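Local coordinates for protein zinc-finger (Saccharomonospora viridis, PDB 3RMQ) that is of unknown function but binds a zinc ion through one histidine and three cysteines, at residues P42-R46 with G47-A51; L70-P73 with M74-S78; S78-A81 with H82-D85; F84-P88 with A89-R93. The protein carries 1 engineered substitution. One frame throughout, in Å; residues are numbered along the deposited sequence.

Contact 1: residues P42-R46 with G47-A51; sequences PQTER and GDLTA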
# COMPACT_ATOMS: atom_id res chain seq x y z
N PRO A 42 -3.93 -13.36 -4.78
CA PRO A 42 -3.30 -13.31 -6.10
C PRO A 42 -3.96 -14.30 -7.05
O PRO A 42 -4.29 -15.44 -6.62
CB PRO A 42 -1.85 -13.72 -5.82
CG PRO A 42 -1.64 -13.55 -4.38
CD PRO A 42 -2.98 -13.76 -3.72
N GLN A 43 -4.21 -13.86 -8.29
CA GLN A 43 -4.87 -14.69 -9.32
C GLN A 43 -4.06 -14.70 -10.60
O GLN A 43 -3.62 -13.65 -11.07
CB GLN A 43 -6.27 -14.15 -9.66
CG GLN A 43 -7.36 -14.38 -8.63
CD GLN A 43 -8.71 -13.91 -9.13
OE1 GLN A 43 -8.90 -13.65 -10.32
NE2 GLN A 43 -9.66 -13.81 -8.23
N THR A 44 -3.91 -15.87 -11.21
CA THR A 44 -3.11 -15.95 -12.41
C THR A 44 -3.73 -15.15 -13.55
O THR A 44 -3.02 -14.56 -14.34
CB THR A 44 -2.92 -17.40 -12.81
OG1 THR A 44 -2.27 -18.07 -11.73
CG2 THR A 44 -2.06 -17.48 -14.06
N GLU A 45 -5.07 -15.13 -13.64
CA GLU A 45 -5.75 -14.41 -14.72
C GLU A 45 -5.48 -12.92 -14.69
O GLU A 45 -5.62 -12.25 -15.69
CB GLU A 45 -7.28 -14.62 -14.61
CG GLU A 45 -7.70 -16.08 -14.83
CD GLU A 45 -7.76 -16.94 -13.52
OE1 GLU A 45 -7.10 -16.61 -12.49
OE2 GLU A 45 -8.47 -17.99 -13.57
N ARG A 46 -5.11 -12.39 -13.52
CA ARG A 46 -4.84 -10.95 -13.39
C ARG A 46 -3.34 -10.63 -13.54
O ARG A 46 -2.88 -9.47 -13.32
CB ARG A 46 -5.28 -10.49 -12.00
CG ARG A 46 -6.83 -10.52 -11.90
CD ARG A 46 -7.33 -10.31 -10.48
NE ARG A 46 -8.77 -10.04 -10.41
CZ ARG A 46 -9.44 -9.92 -9.27
NH1 ARG A 46 -8.80 -10.04 -8.11
NH2 ARG A 46 -10.75 -9.67 -9.26
N GLY A 47 -2.58 -11.65 -13.88
CA GLY A 47 -1.12 -11.52 -14.03
C GLY A 47 -0.39 -11.44 -12.69
O GLY A 47 0.83 -11.14 -12.63
N ASP A 48 -1.08 -11.79 -11.60
CA ASP A 48 -0.51 -11.57 -10.27
C ASP A 48 0.66 -12.50 -9.93
O ASP A 48 1.46 -12.18 -9.03
CB ASP A 48 -1.53 -11.71 -9.14
CG ASP A 48 -2.74 -10.78 -9.28
OD1 ASP A 48 -2.64 -9.73 -9.94
OD2 ASP A 48 -3.79 -11.15 -8.68
N LEU A 49 0.76 -13.66 -10.60
CA LEU A 49 1.86 -14.59 -10.21
C LEU A 49 3.07 -14.54 -11.17
O LEU A 49 3.95 -15.39 -11.11
CB LEU A 49 1.35 -16.03 -10.09
CG LEU A 49 0.41 -16.35 -8.89
CD1 LEU A 49 0.96 -15.90 -7.56
CD2 LEU A 49 -0.93 -15.76 -9.07
N THR A 50 3.12 -13.54 -12.04
CA THR A 50 4.34 -13.31 -12.84
C THR A 50 4.75 -11.87 -12.64
O THR A 50 4.11 -11.00 -13.19
CB THR A 50 4.07 -13.58 -14.32
OG1 THR A 50 3.66 -14.95 -14.45
CG2 THR A 50 5.32 -13.33 -15.17
N ALA A 51 5.81 -11.61 -11.87
CA ALA A 51 6.08 -10.23 -11.48
C ALA A 51 6.47 -9.39 -12.71
O ALA A 51 6.27 -8.16 -12.70
CB ALA A 51 7.18 -10.17 -10.43
O HOH W 1 -6.03 -10.71 -7.46
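Asp48 reaches back to Gln43 and closes the loop between them. Its OD2 accepts from Gln43 N at 2.8 Å, with an N-H...O angle of 165°. The donor comes from the anti side of the carboxylate and lies 24° out of its plane. The main chain answers in the other direction: Asp48 N donates to Gln43 O at 3.2 Å. Gln43 O also takes Arg46 N, and the two donors approach from opposite faces of the carbonyl plane. One residue further on, Gly47 N bonds to Thr44 O at 3.0 Å.

Asp48 CG stands anti to its own carbonyl carbon, and from there the carboxylate turns back over the loop. A water joins OD2 to Arg46. It donates to Asp48 OD2 at 2.6 Å and accepts from Arg46 NH1 at 2.9 Å, in the guanidinium plane. The Arg46 and Asp48 side chains run side by side, their flat ends 57° apart. On the apolar side, Leu49 CD2 sits 3.9 Å from Pro42 CB and packs along the backbone of Gln43 and Thr44.

The second shell fixes the aspartate. Gln11 NE2 bonds to OD1, while Gln10 NE2 and Trp54 NE1 both bond to Asp48 O. Gly47 has a positive phi, which favours glycine. The whole is a tight loop around a short 3-10 segment, residues 44-46, followed by a type I beta turn from Gly47 to Thr50. It is tied to the 7-12 strand of the zinc-finger region.

Contact 2: residues L70-P73 with M74-S78; sequences LGWP and MREIS. Engineered in segment 74-78: Met74 (natural residue Val).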
# COMPACT_ATOMS: atom_id res chain seq x y z
N LEU A 70 9.43 2.00 7.61
CA LEU A 70 10.88 2.02 7.42
C LEU A 70 11.53 3.22 8.10
O LEU A 70 12.75 3.37 8.08
CB LEU A 70 11.24 2.01 5.94
CG LEU A 70 10.88 0.70 5.23
CD1 LEU A 70 11.26 0.76 3.77
CD2 LEU A 70 11.61 -0.48 5.86
N GLY A 71 10.71 4.08 8.70
CA GLY A 71 11.21 5.14 9.56
C GLY A 71 11.39 6.50 8.90
O GLY A 71 12.06 7.38 9.48
N TRP A 72 10.81 6.72 7.72
CA TRP A 72 10.95 8.04 7.09
C TRP A 72 10.30 9.14 7.88
O TRP A 72 9.25 8.91 8.50
CB TRP A 72 10.31 8.08 5.72
CG TRP A 72 11.00 7.29 4.73
CD1 TRP A 72 11.92 6.31 4.95
CD2 TRP A 72 10.83 7.39 3.33
NE1 TRP A 72 12.34 5.79 3.76
CE2 TRP A 72 11.69 6.44 2.74
CE3 TRP A 72 10.02 8.18 2.51
CZ2 TRP A 72 11.78 6.27 1.37
CZ3 TRP A 72 10.10 8.01 1.14
CH2 TRP A 72 10.98 7.05 0.58
N PRO A 73 10.89 10.36 7.84
CA PRO A 73 10.24 11.53 8.43
C PRO A 73 9.00 11.87 7.64
O PRO A 73 8.91 11.51 6.45
CB PRO A 73 11.29 12.64 8.29
CG PRO A 73 12.08 12.25 7.11
CD PRO A 73 12.14 10.73 7.14
N MSE A 74 8.06 12.55 8.28
CA MSE A 74 6.81 12.92 7.62
C MSE A 74 7.03 13.73 6.35
O MSE A 74 6.33 13.53 5.37
CB MSE A 74 5.90 13.69 8.58
CG MSE A 74 5.39 12.82 9.74
SE MSE A 74 4.32 11.25 9.18
CE MSE A 74 2.60 11.87 9.90
N ARG A 75 8.00 14.62 6.32
CA ARG A 75 8.14 15.44 5.12
C ARG A 75 8.50 14.61 3.89
O ARG A 75 8.00 14.89 2.81
CB ARG A 75 9.13 16.59 5.30
CG ARG A 75 10.30 16.27 6.19
CD ARG A 75 10.07 16.89 7.55
NE ARG A 75 10.09 15.91 8.63
CZ ARG A 75 9.09 15.69 9.47
NH1 ARG A 75 7.95 16.36 9.37
NH2 ARG A 75 9.22 14.78 10.43
N GLU A 76 9.34 13.58 4.03
CA GLU A 76 9.68 12.74 2.88
C GLU A 76 8.56 11.79 2.50
O GLU A 76 8.43 11.40 1.35
CB GLU A 76 10.89 11.88 3.18
CG GLU A 76 12.12 12.67 3.51
CD GLU A 76 13.29 11.76 3.72
OE1 GLU A 76 13.08 10.54 3.94
OE2 GLU A 76 14.43 12.26 3.66
N ILE A 77 7.78 11.35 3.48
CA ILE A 77 6.60 10.54 3.18
C ILE A 77 5.62 11.43 2.38
O ILE A 77 4.98 10.98 1.44
CB ILE A 77 5.96 9.96 4.47
CG1 ILE A 77 6.93 9.04 5.19
CG2 ILE A 77 4.72 9.19 4.13
CD1 ILE A 77 6.40 8.51 6.53
N SER A 78 5.53 12.70 2.75
CA SER A 78 4.60 13.58 2.09
C SER A 78 4.94 13.72 0.61
O SER A 78 4.05 13.62 -0.23
CB SER A 78 4.58 14.94 2.77
OG SER A 78 3.58 15.71 2.17
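The Trp72 indole has Glu76 OE1 over one face, 3.8 Å above the plane and offset toward the rim. The carboxylate stands almost upright on the ring, with the two planes 86° apart. The benzo side of the ring meets the start of the helix: Trp72 CE3 lies 3.9 Å from Glu76 CB. Ile77 N is near the ring plane, at its edge. The other flat group, the Arg75 guanidinium, has the Pro73 carbonyl carbon over one face, again toward the rim. Arg75 bends at chi2 and chi3, which folds its end back on the proline; Arg75 NE is 3.5 Å from Pro73 CB.

Pro73 is touched by two side chains of the first turn, Arg75 at CB and Glu76 at CG and CD. From the Glu76 side, OE1 comes within 3.3 Å of Pro73 CD. Glu76 is extended beyond CG (chi2 -177°), and this carries its carboxylate along the proline ring to the indole. Ile77 CG1 packs on Trp72 CB at 3.6 Å.

Pro73 is the N-cap residue. Pro73 O accepts from Ile77 N at 3.2 Å, with an N-H...O angle of 162°. The bond from Glu76 N to the same oxygen is weak. Met74 is an engineered methionine (natural residue valine) modelled as selenomethionine; of its side chain, CB meets the backbone of Pro73. Gly71 ends the preceding helix in a Schellman motif, so this short link leaves one helix and starts the next. Trp72 and Ile77 lean on helix 60-69, at Ala67 and at Ile64 and Lys68. Met74 and Ile77 also reach Leu108 of helix 102-109.

Contact 3: residues S78-A81 with H82-D85; sequences SDLA and HRFD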
# COMPACT_ATOMS: atom_id res chain seq x y z
N SER A 78 5.53 12.70 2.75
CA SER A 78 4.60 13.58 2.09
C SER A 78 4.94 13.72 0.61
O SER A 78 4.05 13.62 -0.23
CB SER A 78 4.58 14.94 2.77
OG SER A 78 3.58 15.71 2.17
N ASP A 79 6.23 13.92 0.30
CA ASP A 79 6.70 14.00 -1.09
C ASP A 79 6.31 12.77 -1.91
O ASP A 79 5.92 12.87 -3.05
CB ASP A 79 8.21 14.15 -1.15
CG ASP A 79 8.67 15.53 -0.74
OD1 ASP A 79 7.81 16.44 -0.70
OD2 ASP A 79 9.88 15.69 -0.46
N LEU A 80 6.44 11.61 -1.28
CA LEU A 80 6.10 10.34 -1.88
C LEU A 80 4.59 10.28 -2.24
O LEU A 80 4.20 9.87 -3.33
CB LEU A 80 6.42 9.26 -0.83
CG LEU A 80 6.20 7.80 -1.16
CD1 LEU A 80 7.04 7.46 -2.41
CD2 LEU A 80 6.58 6.90 0.04
N ALA A 81 3.76 10.70 -1.30
CA ALA A 81 2.30 10.52 -1.42
C ALA A 81 1.77 11.37 -2.55
O ALA A 81 0.73 11.08 -3.15
CB ALA A 81 1.62 10.91 -0.12
N HIS A 82 2.51 12.43 -2.86
CA HIS A 82 2.02 13.39 -3.80
C HIS A 82 1.85 12.78 -5.17
O HIS A 82 1.10 13.30 -5.96
CB HIS A 82 2.90 14.65 -3.83
CG HIS A 82 2.51 15.66 -2.79
ND1 HIS A 82 2.26 15.31 -1.47
CD2 HIS A 82 2.30 16.99 -2.87
CE1 HIS A 82 1.92 16.39 -0.79
NE2 HIS A 82 1.94 17.42 -1.61
N ARG A 83 2.48 11.64 -5.44
CA ARG A 83 2.32 11.08 -6.78
C ARG A 83 1.15 10.11 -6.99
O ARG A 83 0.99 9.56 -8.09
CB ARG A 83 3.62 10.42 -7.22
CG ARG A 83 3.82 9.08 -6.64
CD ARG A 83 5.30 8.82 -6.54
NE ARG A 83 5.55 7.40 -6.36
CZ ARG A 83 6.75 6.87 -6.18
NH1 ARG A 83 6.87 5.56 -6.02
NH2 ARG A 83 7.82 7.66 -6.17
N PHE A 84 0.31 9.90 -5.97
CA PHE A 84 -0.88 9.06 -6.13
C PHE A 84 -2.17 9.89 -6.17
O PHE A 84 -2.18 11.03 -5.72
CB PHE A 84 -0.97 8.06 -4.96
CG PHE A 84 0.20 7.14 -4.88
CD1 PHE A 84 0.36 6.16 -5.83
CD2 PHE A 84 1.12 7.23 -3.85
CE1 PHE A 84 1.43 5.29 -5.78
CE2 PHE A 84 2.20 6.39 -3.79
CZ PHE A 84 2.35 5.40 -4.76
N ASP A 85 -3.24 9.29 -6.69
CA ASP A 85 -4.60 9.83 -6.57
C ASP A 85 -5.26 9.24 -5.31
O ASP A 85 -5.21 8.05 -5.09
CB ASP A 85 -5.41 9.48 -7.81
CG ASP A 85 -4.78 10.03 -9.10
OD1 ASP A 85 -4.04 11.04 -9.02
OD2 ASP A 85 -5.03 9.45 -10.19
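The C-terminal end of helix 74-81 unwinds here into a type I beta turn that runs from Ala81 to Phe84. The main chain closes the turn with Phe84 N to Ala81 O at 3.1 Å and an N-H...O angle of 174°. One residue back, Arg83 N donates to Leu80 O at 3.2 Å and is just as straight. His82 N makes weak bonds to the carbonyls of Ser78 and Asp79.

The side chain of His82 folds back on the helix. Its ND1 meets Ser78 O at 2.8 Å, but the N-H...O angle is 123° and the bond is weak. The ring approaches that carbonyl obliquely, and its CE1 lies 3.5 Å from Ser78 OG. The hydroxyl is itself bonded to Leu108 O, on helix 102-109.

Further along, Phe84 CD2 and CE2 come close to the carbonyls of Ala81 and Leu80. Arg83 CG lies over the centre of one phenyl face, 4.2 Å above it. The phenyl also rests on Pro60 and Thr63 of helix 60-69, residues that adjoin the zinc ligands Cys59 and Cys62 in the sequence. Ala81 O takes a further bond from Trp86 NE1, so the loop is also fixed beyond the turn.

Arg83 places CG between the backbone N and the carbonyl carbon (chi1 79°), then runs extended past Leu80. Leu80 CD1 ends over the centre of the guanidinium face, 3.8 Å from Arg83 CZ.

Contact 4: residues F84-P88 with A89-R93; sequences FDWSP and ALITR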
# COMPACT_ATOMS: atom_id res chain seq x y z
N PHE A 84 0.31 9.90 -5.97
CA PHE A 84 -0.88 9.06 -6.13
C PHE A 84 -2.17 9.89 -6.17
O PHE A 84 -2.18 11.03 -5.72
CB PHE A 84 -0.97 8.06 -4.96
CG PHE A 84 0.20 7.14 -4.88
CD1 PHE A 84 0.36 6.16 -5.83
CD2 PHE A 84 1.12 7.23 -3.85
CE1 PHE A 84 1.43 5.29 -5.78
CE2 PHE A 84 2.20 6.39 -3.79
CZ PHE A 84 2.35 5.40 -4.76
N ASP A 85 -3.24 9.29 -6.69
CA ASP A 85 -4.60 9.83 -6.57
C ASP A 85 -5.26 9.24 -5.31
O ASP A 85 -5.21 8.05 -5.09
CB ASP A 85 -5.41 9.48 -7.81
CG ASP A 85 -4.78 10.03 -9.10
OD1 ASP A 85 -4.04 11.04 -9.02
OD2 ASP A 85 -5.03 9.45 -10.19
N TRP A 86 -5.87 10.08 -4.50
CA TRP A 86 -6.35 9.69 -3.19
C TRP A 86 -7.87 9.86 -3.04
O TRP A 86 -8.38 10.98 -2.87
CB TRP A 86 -5.67 10.54 -2.14
CG TRP A 86 -4.21 10.25 -1.98
CD1 TRP A 86 -3.15 10.90 -2.55
CD2 TRP A 86 -3.68 9.24 -1.16
NE1 TRP A 86 -1.97 10.34 -2.12
CE2 TRP A 86 -2.26 9.32 -1.25
CE3 TRP A 86 -4.25 8.28 -0.35
CZ2 TRP A 86 -1.43 8.44 -0.58
CZ3 TRP A 86 -3.42 7.42 0.35
CH2 TRP A 86 -2.02 7.49 0.21
N SER A 87 -8.58 8.75 -3.11
CA SER A 87 -10.02 8.77 -2.93
C SER A 87 -10.35 8.73 -1.45
O SER A 87 -9.48 8.45 -0.63
CB SER A 87 -10.63 7.56 -3.60
OG SER A 87 -10.21 6.42 -2.88
N PRO A 88 -11.61 9.02 -1.09
CA PRO A 88 -11.96 8.96 0.33
C PRO A 88 -11.74 7.56 0.87
O PRO A 88 -11.35 7.41 2.02
CB PRO A 88 -13.46 9.35 0.35
CG PRO A 88 -13.63 10.21 -0.84
CD PRO A 88 -12.68 9.64 -1.90
N ALA A 89 -11.95 6.53 0.06
CA ALA A 89 -11.72 5.18 0.51
C ALA A 89 -10.26 4.99 0.90
O ALA A 89 -9.96 4.40 1.93
CB ALA A 89 -12.11 4.15 -0.60
N LEU A 90 -9.35 5.49 0.06
CA LEU A 90 -7.91 5.32 0.34
C LEU A 90 -7.43 6.15 1.50
O LEU A 90 -6.66 5.69 2.31
CB LEU A 90 -7.07 5.68 -0.87
CG LEU A 90 -7.28 4.65 -1.99
CD1 LEU A 90 -6.73 5.18 -3.29
CD2 LEU A 90 -6.54 3.38 -1.58
N ILE A 91 -7.89 7.40 1.57
CA ILE A 91 -7.46 8.30 2.64
C ILE A 91 -7.94 7.77 3.97
O ILE A 91 -7.20 7.76 4.94
CB ILE A 91 -7.98 9.75 2.40
CG1 ILE A 91 -7.43 10.28 1.07
CG2 ILE A 91 -7.59 10.66 3.57
CD1 ILE A 91 -8.09 11.64 0.60
N THR A 92 -9.19 7.33 4.04
CA THR A 92 -9.67 6.89 5.34
C THR A 92 -9.01 5.55 5.69
O THR A 92 -8.75 5.27 6.87
CB THR A 92 -11.22 6.86 5.42
OG1 THR A 92 -11.72 5.92 4.48
CG2 THR A 92 -11.78 8.26 5.11
N ARG A 93 -8.68 4.75 4.69
CA ARG A 93 -7.91 3.53 4.94
C ARG A 93 -6.49 3.86 5.47
O ARG A 93 -6.00 3.22 6.41
CB ARG A 93 -7.85 2.68 3.66
CG ARG A 93 -7.16 1.34 3.83
CD ARG A 93 -7.28 0.48 2.49
NE ARG A 93 -8.69 0.28 2.13
CZ ARG A 93 -9.20 0.38 0.89
NH1 ARG A 93 -8.42 0.65 -0.14
NH2 ARG A 93 -10.50 0.19 0.68
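Trp86 and Leu90 cross at about a right angle. Leu90 CB meets the benzo side of the indole, 3.9 Å from Trp86 CE3. Ile91 runs at a slant to the same tryptophan, with CG1 3.7 Å from Trp86 CB. Its CD1 reaches Trp86 O.

Ser87 is the N-cap of helix 88-97. Its OG lies between the backbone N and the carbonyl carbon (chi1 67°), which turns it toward Leu90 N. Leu90 N donates to Ser87 OG at 3.2 Å, a capping bond with an N-H...O angle of 161°. The same hydroxyl lies 3.5 Å from Leu90 CG. Ile91 N bonds to Ser87 O at 2.9 Å. One residue on, Thr92 N bonds to Pro88 O at 3.0 Å.

Outside the contact, Leu90 rests on Val61 and Trp86 on Pro60, both in helix 60-69. Trp86 also touches Thr109 of helix 102-109. Ile91 faces Phe102 and Val106 of that same helix, so the start of helix 88-97 is packed between these two helices.

Contacts 2, 3 and 4 follow one another along the chain from the end of helix 60-69 into helix 88-97. Contacts 2 and 3 share Ser78 and touch where Trp72 CZ3 meets Leu80 CD2 at 3.8 Å. Contacts 3 and 4 share Phe84 and Asp85, and a probable hydrogen bond joins Ala81 O to Trp86 NE1 at 3.0 Å. Contact 1 stands apart, with its centre about 31 Å from that of contact 2, across the chain's centre. The zinc lies between: about 7 Å from the Leu90 side chain, 10 Å from Phe84, 12 Å from Pro42 and 14 Å from Ile77. None of these four residues is a zinc ligand.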